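Local coordinates for protein aspartate semialdehyde dehydrogenase (PDB 4WOJ) that probably catalyses the NADPH-dependent reductive dephosphorylation of L-aspartyl-4-phosphate to L-aspartate-semialdehyde, working as a homodimer in the pathways to lysine, methionine and threonine, at residues B[174-179]-B[217-222]; B[186-191]-B[206-211]; B[118-123]-B[152-157]. All blocks are in the same frame, centred on the assembly; numbering follows the deposited sequence.

Contact 1 of 3, residues B[174-179]-B[217-222]; sequences GAAAMQ and QQKTVQ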
ATOM      1  N   GLY B 174     -12.498  13.510   0.270  1.00 29.53           N
ATOM      2  CA  GLY B 174     -12.935  14.883   0.575  1.00 28.92           C
ATOM      3  C   GLY B 174     -12.089  15.596   1.625  1.00 32.50           C
ATOM      4  O   GLY B 174     -11.273  14.969   2.300  1.00 37.08           O
ATOM      5  N   ALA B 175     -12.326  16.900   1.798  1.00 34.49           N
ATOM      6  CA  ALA B 175     -11.511  17.783   2.675  1.00 33.39           C
ATOM      7  C   ALA B 175     -11.651  17.584   4.188  1.00 33.79           C
ATOM      8  O   ALA B 175     -10.744  17.901   4.950  1.00 34.43           O
ATOM      9  CB  ALA B 175     -11.802  19.228   2.326  1.00 32.74           C
ATOM     10  N   ALA B 176     -12.793  17.095   4.641  1.00 36.70           N
ATOM     11  CA  ALA B 176     -12.964  16.843   6.086  1.00 36.62           C
ATOM     12  C   ALA B 176     -12.267  15.527   6.465  1.00 37.81           C
ATOM     13  O   ALA B 176     -11.692  15.397   7.555  1.00 41.73           O
ATOM     14  CB  ALA B 176     -14.443  16.837   6.488  1.00 34.27           C
ATOM     15  N   ALA B 177     -12.299  14.553   5.558  1.00 40.74           N
ATOM     16  CA  ALA B 177     -11.582  13.273   5.792  1.00 37.65           C
ATOM     17  C   ALA B 177     -10.079  13.534   5.973  1.00 36.72           C
ATOM     18  O   ALA B 177      -9.446  12.962   6.856  1.00 35.51           O
ATOM     19  CB  ALA B 177     -11.816  12.308   4.659  1.00 33.99           C
ATOM     20  N   MET B 178      -9.538  14.426   5.144  1.00 37.57           N
ATOM     21  CA  MET B 178      -8.125  14.800   5.194  1.00 36.96           C
ATOM     22  C   MET B 178      -7.802  15.510   6.477  1.00 37.80           C
ATOM     23  O   MET B 178      -6.800  15.242   7.135  1.00 37.25           O
ATOM     24  CB  MET B 178      -7.779  15.719   4.040  1.00 35.75           C
ATOM     25  CG  MET B 178      -6.279  15.922   3.852  1.00 38.55           C
ATOM     26  SD  MET B 178      -6.059  16.655   2.215  1.00 42.71           S
ATOM     27  CE  MET B 178      -4.354  16.481   1.805  1.00 44.40           C
ATOM     28  N   GLN B 179      -8.658  16.452   6.807  1.00 41.56           N
ATOM     29  CA  GLN B 179      -8.540  17.166   8.074  1.00 42.70           C
ATOM     30  C   GLN B 179      -8.542  16.166   9.209  1.00 39.19           C
ATOM     31  O   GLN B 179      -7.698  16.222  10.096  1.00 40.68           O
ATOM     32  CB  GLN B 179      -9.695  18.151   8.235  1.00 44.01           C
ATOM     33  CG  GLN B 179      -9.401  19.507   7.636  1.00 42.74           C
ATOM     34  CD  GLN B 179     -10.647  20.287   7.258  1.00 47.07           C
ATOM     35  OE1 GLN B 179     -11.762  19.952   7.648  1.00 51.49           O
ATOM     36  NE2 GLN B 179     -10.454  21.339   6.480  1.00 51.24           N
ATOM     37  N   GLN B 217     -12.754   9.550  14.376  1.00 33.55           N
ATOM     38  CA  GLN B 217     -12.624   8.577  13.315  1.00 33.45           C
ATOM     39  C   GLN B 217     -13.924   8.284  12.587  1.00 37.70           C
ATOM     40  O   GLN B 217     -14.042   7.273  11.920  1.00 40.27           O
ATOM     41  CB  GLN B 217     -12.070   7.280  13.881  1.00 33.14           C
ATOM     42  CG  GLN B 217     -12.653   6.859  15.211  1.00 31.38           C
ATOM     43  CD  GLN B 217     -11.789   5.818  15.898  1.00 31.03           C
ATOM     44  OE1 GLN B 217     -11.948   4.622  15.640  1.00 27.67           O
ATOM     45  NE2 GLN B 217     -10.865   6.269  16.768  1.00 29.73           N
ATOM     46  N   GLN B 218     -14.901   9.158  12.701  1.00 41.89           N
ATOM     47  CA  GLN B 218     -16.178   8.910  12.045  1.00 46.87           C
ATOM     48  C   GLN B 218     -16.047   9.028  10.533  1.00 49.88           C
ATOM     49  O   GLN B 218     -16.650   8.241   9.785  1.00 51.38           O
ATOM     50  CB  GLN B 218     -17.275   9.867  12.518  1.00 50.20           C
ATOM     51  CG  GLN B 218     -17.610   9.853  14.011  1.00 54.59           C
ATOM     52  CD  GLN B 218     -17.333   8.528  14.718  1.00 57.58           C
ATOM     53  OE1 GLN B 218     -16.455   8.432  15.601  1.00 61.12           O
ATOM     54  NE2 GLN B 218     -18.076   7.502  14.336  1.00 52.90           N
ATOM     55  N   LYS B 219     -15.258  10.002  10.095  1.00 46.52           N
ATOM     56  CA  LYS B 219     -15.070  10.258   8.668  1.00 47.36           C
ATOM     57  C   LYS B 219     -14.302   9.140   7.974  1.00 42.77           C
ATOM     58  O   LYS B 219     -14.604   8.808   6.851  1.00 44.56           O
ATOM     59  CB  LYS B 219     -14.330  11.577   8.442  1.00 54.15           C
ATOM     60  CG  LYS B 219     -14.970  12.789   9.097  1.00 57.28           C
ATOM     61  CD  LYS B 219     -16.248  13.216   8.387  1.00 61.66           C
ATOM     62  CE  LYS B 219     -17.064  14.183   9.227  1.00 64.71           C
ATOM     63  NZ  LYS B 219     -16.209  15.205   9.911  1.00 68.61           N
ATOM     64  N   THR B 220     -13.274   8.610   8.632  1.00 40.84           N
ATOM     65  CA  THR B 220     -12.492   7.494   8.108  1.00 34.98           C
ATOM     66  C   THR B 220     -12.971   6.204   8.699  1.00 35.66           C
ATOM     67  O   THR B 220     -12.400   5.146   8.394  1.00 35.61           O
ATOM     68  CB  THR B 220     -10.979   7.608   8.416  1.00 32.32           C
ATOM     69  OG1 THR B 220     -10.778   7.697   9.819  1.00 28.86           O
ATOM     70  CG2 THR B 220     -10.389   8.801   7.779  1.00 33.18           C
ATOM     71  N   VAL B 221     -13.997   6.280   9.551  1.00 34.92           N
ATOM     72  CA  VAL B 221     -14.632   5.094  10.138  1.00 33.93           C
ATOM     73  C   VAL B 221     -13.756   4.425  11.195  1.00 36.53           C
ATOM     74  O   VAL B 221     -14.237   4.094  12.287  1.00 36.83           O
ATOM     75  CB  VAL B 221     -15.025   4.080   9.047  1.00 34.00           C
ATOM     76  CG1 VAL B 221     -15.975   3.035   9.619  1.00 36.82           C
ATOM     77  CG2 VAL B 221     -15.687   4.783   7.881  1.00 32.45           C
ATOM     78  N   GLN B 222     -12.473   4.223  10.854  1.00 38.98           N
ATOM     79  CA  GLN B 222     -11.430   3.848  11.819  1.00 35.39           C
ATOM     80  C   GLN B 222     -10.287   4.813  11.675  1.00 32.07           C
ATOM     81  O   GLN B 222     -10.213   5.561  10.728  1.00 29.90           O
ATOM     82  CB  GLN B 222     -10.931   2.428  11.586  1.00 36.78           C
ATOM     83  CG  GLN B 222     -12.028   1.360  11.536  1.00 39.46           C
ATOM     84  CD  GLN B 222     -12.554   0.934  12.911  1.00 38.36           C
ATOM     85  OE1 GLN B 222     -12.043   1.338  13.968  1.00 33.12           O
ATOM     86  NE2 GLN B 222     -13.588   0.109  12.893  1.00 37.23           N
TER
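Lys219 lays the root of its side chain against the first turn of the helix that begins at Ala175, with CB 4.2 Å from CA of Ala177. The backbones are close here, the CA atoms of Ala177 and Lys219 lying 5.4 Å apart, a spacing that the small methyl groups of Ala176 and Ala177 allow. From CB the lysine runs on alongside the helix. CG sits beside the backbone N (chi1 -55°), and bends at chi2 (-72°) and again at chi4 (42°) bring NZ to 4.2 Å from CB of Ala176, a van der Waals approach to a methyl group at the exposed border of the contact. Ala177 is buried, and its methyl also packs on Ile170. Its carbonyl O has CG2 of Thr220 at 4.4 Å, a loose van der Waals approach of a methyl to a carbonyl oxygen. The helix 175-191 belongs to the dimerisation domain of the aspartate-semialdehyde dehydrogenase family, and Gly174 is its N-cap residue; the irregular 217-222 segment lies in the long connection that follows helix 198-209. No hydrogen bond joins the two segments directly. Polar links are supplied one turn further along the helix, where the carboxylate of Glu180 accepts from the backbone N-H groups of both Lys219 and Thr220, one on each oxygen, while Gln184 pairs with the Thr220 hydroxyl. The side chain of Ala177 lies about 11 Å from that of His276, the predicted proton acceptor, and Val221 packs on Leu315 of the second subunit.

Contact 2 of 3, residues B[186-191]-B[206-211]; sequences SLLSKI and RELSKD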
ATOM      1  N   SER B 186      -2.042  14.274  14.631  1.00 39.22           N
ATOM      2  CA  SER B 186      -1.637  15.333  15.549  1.00 35.98           C
ATOM      3  C   SER B 186      -1.792  14.883  16.977  1.00 35.12           C
ATOM      4  O   SER B 186      -0.844  14.940  17.759  1.00 33.50           O
ATOM      5  CB  SER B 186      -2.456  16.594  15.319  1.00 35.26           C
ATOM      6  OG  SER B 186      -2.313  17.478  16.428  1.00 38.34           O
ATOM      7  N   LEU B 187      -2.988  14.409  17.296  1.00 35.08           N
ATOM      8  CA  LEU B 187      -3.302  13.938  18.653  1.00 37.88           C
ATOM      9  C   LEU B 187      -2.430  12.777  19.126  1.00 39.17           C
ATOM     10  O   LEU B 187      -1.874  12.820  20.232  1.00 38.64           O
ATOM     11  CB  LEU B 187      -4.761  13.524  18.737  1.00 39.85           C
ATOM     12  CG  LEU B 187      -5.772  14.652  18.472  1.00 41.23           C
ATOM     13  CD1 LEU B 187      -7.174  14.080  18.307  1.00 39.74           C
ATOM     14  CD2 LEU B 187      -5.732  15.686  19.599  1.00 40.42           C
ATOM     15  N   LEU B 188      -2.293  11.763  18.275  1.00 37.47           N
ATOM     16  CA  LEU B 188      -1.407  10.649  18.561  1.00 37.81           C
ATOM     17  C   LEU B 188       0.011  11.107  18.771  1.00 40.39           C
ATOM     18  O   LEU B 188       0.730  10.535  19.584  1.00 42.84           O
ATOM     19  CB  LEU B 188      -1.385   9.645  17.419  1.00 36.02           C
ATOM     20  CG  LEU B 188      -2.708   9.071  17.017  1.00 35.44           C
ATOM     21  CD1 LEU B 188      -2.495   8.196  15.798  1.00 38.66           C
ATOM     22  CD2 LEU B 188      -3.264   8.267  18.152  1.00 37.32           C
ATOM     23  N   SER B 189       0.438  12.110  18.019  1.00 45.15           N
ATOM     24  CA  SER B 189       1.797  12.647  18.187  1.00 48.97           C
ATOM     25  C   SER B 189       1.983  13.305  19.540  1.00 47.83           C
ATOM     26  O   SER B 189       3.083  13.280  20.092  1.00 49.22           O
ATOM     27  CB  SER B 189       2.160  13.669  17.102  1.00 49.33           C
ATOM     28  OG  SER B 189       1.969  13.150  15.798  1.00 52.57           O
ATOM     29  N   LYS B 190       0.926  13.919  20.059  1.00 50.79           N
ATOM     30  CA  LYS B 190       1.022  14.598  21.362  1.00 54.52           C
ATOM     31  C   LYS B 190       1.212  13.590  22.465  1.00 51.77           C
ATOM     32  O   LYS B 190       2.162  13.699  23.240  1.00 54.00           O
ATOM     33  CB  LYS B 190      -0.197  15.469  21.658  1.00 58.19           C
ATOM     34  CG  LYS B 190      -0.042  16.854  21.068  1.00 58.99           C
ATOM     35  CD  LYS B 190      -1.363  17.584  20.951  1.00 61.31           C
ATOM     36  CE  LYS B 190      -1.137  18.950  20.313  1.00 57.26           C
ATOM     37  NZ  LYS B 190      -2.312  19.373  19.510  1.00 59.25           N
ATOM     38  N   ILE B 191       0.339  12.588  22.512  1.00 47.00           N
ATOM     39  CA  ILE B 191       0.468  11.567  23.541  1.00 44.22           C
ATOM     40  C   ILE B 191       1.798  10.809  23.468  1.00 42.55           C
ATOM     41  O   ILE B 191       2.273  10.333  24.477  1.00 43.25           O
ATOM     42  CB  ILE B 191      -0.710  10.594  23.607  1.00 46.90           C
ATOM     43  CG1 ILE B 191      -0.515   9.721  24.849  1.00 53.64           C
ATOM     44  CG2 ILE B 191      -0.762   9.715  22.361  1.00 52.49           C
ATOM     45  CD1 ILE B 191      -1.714   8.918  25.330  1.00 59.99           C
ATOM     46  N   ARG B 206      -1.371   2.571  19.466  1.00 35.78           N
ATOM     47  CA  ARG B 206      -2.311   1.586  18.967  1.00 36.63           C
ATOM     48  C   ARG B 206      -3.612   1.592  19.768  1.00 37.41           C
ATOM     49  O   ARG B 206      -4.691   1.695  19.187  1.00 38.81           O
ATOM     50  CB  ARG B 206      -1.706   0.192  18.944  1.00 36.79           C
ATOM     51  CG  ARG B 206      -2.639  -0.805  18.274  1.00 36.08           C
ATOM     52  CD  ARG B 206      -1.939  -2.107  17.970  1.00 35.77           C
ATOM     53  NE  ARG B 206      -2.040  -3.022  19.106  1.00 37.92           N
ATOM     54  CZ  ARG B 206      -1.022  -3.466  19.834  1.00 37.59           C
ATOM     55  NH1 ARG B 206       0.215  -3.126  19.564  1.00 38.42           N
ATOM     56  NH2 ARG B 206      -1.252  -4.292  20.840  1.00 42.37           N
ATOM     57  N   GLU B 207      -3.515   1.515  21.092  1.00 39.15           N
ATOM     58  CA  GLU B 207      -4.723   1.517  21.927  1.00 40.93           C
ATOM     59  C   GLU B 207      -5.462   2.852  21.845  1.00 39.86           C
ATOM     60  O   GLU B 207      -6.693   2.867  21.775  1.00 41.64           O
ATOM     61  CB  GLU B 207      -4.411   1.163  23.387  1.00 42.81           C
ATOM     62  CG  GLU B 207      -3.957  -0.280  23.593  1.00 44.06           C
ATOM     63  CD  GLU B 207      -4.939  -1.305  23.000  1.00 49.91           C
ATOM     64  OE1 GLU B 207      -6.172  -1.190  23.246  1.00 53.13           O
ATOM     65  OE2 GLU B 207      -4.484  -2.229  22.276  1.00 45.94           O
ATOM     66  N   LEU B 208      -4.730   3.958  21.833  1.00 39.05           N
ATOM     67  CA  LEU B 208      -5.373   5.287  21.713  1.00 40.75           C
ATOM     68  C   LEU B 208      -6.129   5.402  20.374  1.00 42.47           C
ATOM     69  O   LEU B 208      -7.266   5.917  20.325  1.00 43.37           O
ATOM     70  CB  LEU B 208      -4.356   6.418  21.860  1.00 39.26           C
ATOM     71  CG  LEU B 208      -4.935   7.855  22.002  1.00 43.55           C
ATOM     72  CD1 LEU B 208      -5.844   8.001  23.221  1.00 43.19           C
ATOM     73  CD2 LEU B 208      -3.834   8.909  22.096  1.00 37.28           C
ATOM     74  N   SER B 209      -5.512   4.901  19.299  1.00 36.81           N
ATOM     75  CA  SER B 209      -6.103   5.035  17.960  1.00 37.56           C
ATOM     76  C   SER B 209      -7.518   4.453  17.909  1.00 41.54           C
ATOM     77  O   SER B 209      -8.383   4.942  17.160  1.00 43.40           O
ATOM     78  CB  SER B 209      -5.217   4.378  16.890  1.00 37.05           C
ATOM     79  OG  SER B 209      -5.394   2.982  16.837  1.00 32.86           O
ATOM     80  N   LYS B 210      -7.736   3.407  18.704  1.00 44.00           N
ATOM     81  CA  LYS B 210      -9.034   2.710  18.772  1.00 44.51           C
ATOM     82  C   LYS B 210     -10.141   3.390  19.567  1.00 43.62           C
ATOM     83  O   LYS B 210     -11.289   2.980  19.452  1.00 48.87           O
ATOM     84  CB  LYS B 210      -8.848   1.318  19.345  1.00 43.05           C
ATOM     85  CG  LYS B 210      -8.313   0.350  18.313  1.00 48.11           C
ATOM     86  CD  LYS B 210      -8.016  -1.027  18.900  1.00 48.69           C
ATOM     87  CE  LYS B 210      -6.517  -1.207  18.967  1.00 50.73           C
ATOM     88  NZ  LYS B 210      -6.097  -2.323  19.851  1.00 59.43           N
ATOM     89  N   ASP B 211      -9.809   4.382  20.382  1.00 41.01           N
ATOM     90  CA  ASP B 211     -10.835   5.129  21.149  1.00 44.39           C
ATOM     91  C   ASP B 211     -11.482   6.269  20.356  1.00 43.92           C
ATOM     92  O   ASP B 211     -10.896   7.346  20.196  1.00 36.66           O
ATOM     93  CB  ASP B 211     -10.235   5.725  22.437  1.00 46.15           C
ATOM     94  CG  ASP B 211     -11.304   6.092  23.467  1.00 49.45           C
ATOM     95  OD1 ASP B 211     -12.530   6.013  23.163  1.00 49.27           O
ATOM     96  OD2 ASP B 211     -10.914   6.460  24.595  1.00 51.17           O
TER
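Leu208 enters the contact by one methyl: its CD2 lies 4.0 Å from CD2 of Leu188 and is also met by Ile191, one turn on from Leu188 in helix 175-191. With CG anti to the backbone N (chi1 -170°), Leu208 is directed at helix 175-191 and has the most surface buried of any residue here. Leu188 and Leu208 run past each other antiparallel, while Ile191 meets Leu208 end on. This second pairing is apolar, but the modelled approach of Ile191 CG2 to Leu208 CD2 is too short for two carbons, and its detailed geometry is doubtful. The CD2 methyl of Leu188 also lies 4.2 Å from the backbone N of Ser209, at the nearest approach of the two backbones, where the CA atoms of Leu188 and Ser209 are 7.3 Å apart. Behind this first shell, Leu188 rests on Ala225 and Tyr226, and Thr223 OG1 and, probably, Gln217 NE2 bond to Ser209 O, linking the C-terminal part of that helix region to the loop after it. Nearby, Lys210 NZ and Glu207 OE2 form a salt bridge of 2.9 Å, the ammonium tilted 45° out of the carboxylate plane. The second subunit is close as well: Ser189 OG bonds to Ser189 OG of that subunit, and Ser209 OG lies within bonding reach of Gln321 of that subunit and of Arg206 O in its own chain. Between the two segments no hydrogen bond or salt bridge crosses, so the direct contact is mainly apolar and has little directional chemistry.

Contact 3 of 3, residues B[118-123]-B[152-157]; sequences DPLNHD and GLLKED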
ATOM      1  N   ASP B 118      -8.890  12.602 -22.365  1.00 27.43           N
ATOM      2  CA  ASP B 118      -8.653  12.925 -23.768  1.00 30.36           C
ATOM      3  C   ASP B 118      -7.285  12.487 -24.316  1.00 30.21           C
ATOM      4  O   ASP B 118      -7.165  12.294 -25.507  1.00 33.84           O
ATOM      5  CB  ASP B 118      -8.847  14.415 -24.026  1.00 31.89           C
ATOM      6  CG  ASP B 118      -7.746  15.249 -23.398  1.00 32.68           C
ATOM      7  OD1 ASP B 118      -7.868  15.566 -22.193  1.00 36.20           O
ATOM      8  OD2 ASP B 118      -6.754  15.544 -24.086  1.00 32.37           O
ATOM      9  N   PRO B 119      -6.261  12.316 -23.463  1.00 30.54           N
ATOM     10  CA  PRO B 119      -5.059  11.701 -24.045  1.00 30.79           C
ATOM     11  C   PRO B 119      -5.294  10.257 -24.513  1.00 30.10           C
ATOM     12  O   PRO B 119      -4.419   9.657 -25.130  1.00 29.68           O
ATOM     13  CB  PRO B 119      -4.060  11.733 -22.886  1.00 29.17           C
ATOM     14  CG  PRO B 119      -4.530  12.846 -22.042  1.00 30.56           C
ATOM     15  CD  PRO B 119      -6.021  12.709 -22.071  1.00 29.29           C
ATOM     16  N   LEU B 120      -6.451   9.691 -24.186  1.00 31.45           N
ATOM     17  CA  LEU B 120      -6.792   8.323 -24.653  1.00 31.40           C
ATOM     18  C   LEU B 120      -8.017   8.241 -25.562  1.00 31.16           C
ATOM     19  O   LEU B 120      -8.090   7.374 -26.413  1.00 31.69           O
ATOM     20  CB  LEU B 120      -6.945   7.382 -23.444  1.00 30.64           C
ATOM     21  CG  LEU B 120      -5.631   6.764 -22.944  1.00 31.73           C
ATOM     22  CD1 LEU B 120      -5.863   6.009 -21.660  1.00 33.34           C
ATOM     23  CD2 LEU B 120      -5.057   5.820 -23.993  1.00 34.32           C
ATOM     24  N   ASN B 121      -8.985   9.130 -25.385  1.00 30.57           N
ATOM     25  CA  ASN B 121     -10.230   9.026 -26.131  1.00 30.04           C
ATOM     26  C   ASN B 121     -10.683  10.366 -26.621  1.00 31.51           C
ATOM     27  O   ASN B 121     -11.877  10.640 -26.689  1.00 33.66           O
ATOM     28  CB  ASN B 121     -11.338   8.436 -25.272  1.00 30.70           C
ATOM     29  CG  ASN B 121     -11.734   9.348 -24.126  1.00 31.20           C
ATOM     30  OD1 ASN B 121     -11.009  10.269 -23.772  1.00 30.75           O
ATOM     31  ND2 ASN B 121     -12.885   9.093 -23.544  1.00 31.91           N
ATOM     32  N   HIS B 122      -9.744  11.221 -26.970  1.00 29.59           N
ATOM     33  CA  HIS B 122     -10.115  12.485 -27.554  1.00 28.95           C
ATOM     34  C   HIS B 122     -11.022  12.318 -28.801  1.00 27.67           C
ATOM     35  O   HIS B 122     -12.075  12.987 -28.919  1.00 23.08           O
ATOM     36  CB  HIS B 122      -8.868  13.212 -27.966  1.00 29.89           C
ATOM     37  CG  HIS B 122      -9.076  14.667 -28.189  1.00 29.72           C
ATOM     38  ND1 HIS B 122      -8.110  15.600 -27.885  1.00 29.80           N
ATOM     39  CD2 HIS B 122     -10.125  15.358 -28.692  1.00 30.03           C
ATOM     40  CE1 HIS B 122      -8.549  16.804 -28.210  1.00 30.59           C
ATOM     41  NE2 HIS B 122      -9.763  16.684 -28.712  1.00 30.74           N
ATOM     42  N   ASP B 123     -10.619  11.434 -29.713  1.00 24.85           N
ATOM     43  CA  ASP B 123     -11.407  11.196 -30.958  1.00 25.32           C
ATOM     44  C   ASP B 123     -12.884  10.883 -30.703  1.00 22.83           C
ATOM     45  O   ASP B 123     -13.759  11.205 -31.500  1.00 19.91           O
ATOM     46  CB  ASP B 123     -10.785  10.131 -31.851  1.00 27.57           C
ATOM     47  CG  ASP B 123     -10.223   8.920 -31.084  1.00 30.54           C
ATOM     48  OD1 ASP B 123     -10.629   8.589 -29.943  1.00 29.16           O
ATOM     49  OD2 ASP B 123      -9.317   8.287 -31.665  1.00 36.06           O
ATOM     50  N   GLY B 152       0.653   3.889 -23.332  1.00 21.42           N
ATOM     51  CA  GLY B 152       1.425   3.563 -24.513  1.00 21.46           C
ATOM     52  C   GLY B 152       1.305   2.100 -24.874  1.00 23.18           C
ATOM     53  O   GLY B 152       1.548   1.738 -25.992  1.00 24.48           O
ATOM     54  N   LEU B 153       0.955   1.275 -23.906  1.00 26.22           N
ATOM     55  CA  LEU B 153       0.579  -0.113 -24.146  1.00 28.64           C
ATOM     56  C   LEU B 153      -0.914  -0.251 -24.548  1.00 28.57           C
ATOM     57  O   LEU B 153      -1.273  -1.081 -25.398  1.00 26.95           O
ATOM     58  CB  LEU B 153       0.916  -0.945 -22.908  1.00 30.94           C
ATOM     59  CG  LEU B 153       2.409  -0.988 -22.534  1.00 30.72           C
ATOM     60  CD1 LEU B 153       2.615  -1.530 -21.137  1.00 31.43           C
ATOM     61  CD2 LEU B 153       3.202  -1.846 -23.498  1.00 30.77           C
ATOM     62  N   LEU B 154      -1.776   0.588 -23.981  1.00 27.14           N
ATOM     63  CA  LEU B 154      -3.215   0.461 -24.238  1.00 27.83           C
ATOM     64  C   LEU B 154      -3.572   0.898 -25.651  1.00 30.44           C
ATOM     65  O   LEU B 154      -4.370   0.253 -26.330  1.00 30.29           O
ATOM     66  CB  LEU B 154      -4.023   1.253 -23.245  1.00 26.07           C
ATOM     67  CG  LEU B 154      -3.800   0.840 -21.796  1.00 24.68           C
ATOM     68  CD1 LEU B 154      -4.123   1.986 -20.859  1.00 23.35           C
ATOM     69  CD2 LEU B 154      -4.622  -0.380 -21.453  1.00 23.92           C
ATOM     70  N   LYS B 155      -2.944   1.971 -26.107  1.00 31.85           N
ATOM     71  CA  LYS B 155      -3.142   2.468 -27.463  1.00 32.20           C
ATOM     72  C   LYS B 155      -2.814   1.391 -28.497  1.00 31.64           C
ATOM     73  O   LYS B 155      -3.480   1.272 -29.496  1.00 32.74           O
ATOM     74  CB  LYS B 155      -2.232   3.654 -27.721  1.00 35.08           C
ATOM     75  CG  LYS B 155      -2.570   4.917 -26.958  1.00 38.99           C
ATOM     76  CD  LYS B 155      -1.402   5.895 -27.090  1.00 43.33           C
ATOM     77  CE  LYS B 155      -1.780   7.298 -26.648  1.00 51.17           C
ATOM     78  NZ  LYS B 155      -0.829   8.295 -27.228  1.00 58.95           N
ATOM     79  N   GLU B 156      -1.755   0.638 -28.271  1.00 30.91           N
ATOM     80  CA  GLU B 156      -1.416  -0.458 -29.179  1.00 34.34           C
ATOM     81  C   GLU B 156      -2.215  -1.727 -28.913  1.00 33.88           C
ATOM     82  O   GLU B 156      -1.893  -2.757 -29.444  1.00 39.13           O
ATOM     83  CB  GLU B 156       0.057  -0.768 -29.094  1.00 35.60           C
ATOM     84  CG  GLU B 156       0.907   0.440 -29.441  1.00 38.85           C
ATOM     85  CD  GLU B 156       2.268   0.043 -29.893  1.00 40.75           C
ATOM     86  OE1 GLU B 156       2.454  -1.120 -30.340  1.00 42.99           O
ATOM     87  OE2 GLU B 156       3.132   0.907 -29.792  1.00 39.24           O
ATOM     88  N   ASP B 157      -3.258  -1.635 -28.101  1.00 33.36           N
ATOM     89  CA  ASP B 157      -4.030  -2.786 -27.691  1.00 33.95           C
ATOM     90  C   ASP B 157      -3.152  -3.966 -27.291  1.00 34.54           C
ATOM     91  O   ASP B 157      -3.436  -5.117 -27.666  1.00 32.84           O
ATOM     92  CB  ASP B 157      -4.996  -3.208 -28.798  1.00 38.44           C
ATOM     93  CG  ASP B 157      -6.113  -4.086 -28.278  1.00 44.94           C
ATOM     94  OD1 ASP B 157      -6.441  -4.008 -27.057  1.00 47.49           O
ATOM     95  OD2 ASP B 157      -6.672  -4.863 -29.089  1.00 50.44           O
TER
HETATM   96  O   HOH W   1      -1.724  11.012 -25.753  1.00 36.30           O
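The Leu120 and Lys155 side chains lie at a slant to each other, the leucine methyl CD2 lying 4.0 Å from CG of the lysine. The aliphatic part of Lys155 thus acts as an apolar surface for Leu120. The other methyl of the leucine, CD1, is directed to the more buried neighbour Leu154, whose own CD1 is 4.5 Å away. Beyond CG the lysine chain is extended, chi2 to chi4 all near 180°, and this straight run carries CE to within 3.9 Å of the carbonyl O of Pro119. A water joins the same two residues: it donates to Pro119 O at 3.1 Å and accepts from Lys155 NZ at 3.2 Å. The ammonium is thus bonded directly to Gly300 O and through the water to Pro119 O. Leu154 is backed by Val159, and Leu120 by Ser147 of helix 141-149. Asp157, with positive phi, is the C-prime residue of a Schellman motif that ends the helix, its N-H bonding to the carbonyl O of Leu154 at 2.8 Å. The arrangement joins the start of helix 118-130, in the Rossmann-type NAD-binding domain, to a helix end that leads into strand 159-167 of the dimerisation domain's mixed sheet.

Overall arrangement
From the N terminus, contact 3 comes first: it closes a loop of 28 residues that contains strand 135-138 and helix 141-149, joining the NAD-binding part to the start of the dimerisation part. It is complete before contact 1 opens at the head of helix 175-191. Contact 1 then spans 37 residues to the loop at 217-222, and contact 2 is nested within it, folding helix 198-209 back on the far part of helix 175-191. Contacts 1 and 2 share that helix, have centres about 15 Å apart and both touch the second subunit. Contact 3 lies on the opposite side of the chain's centre, its own centre about 35 Å from that of contact 1.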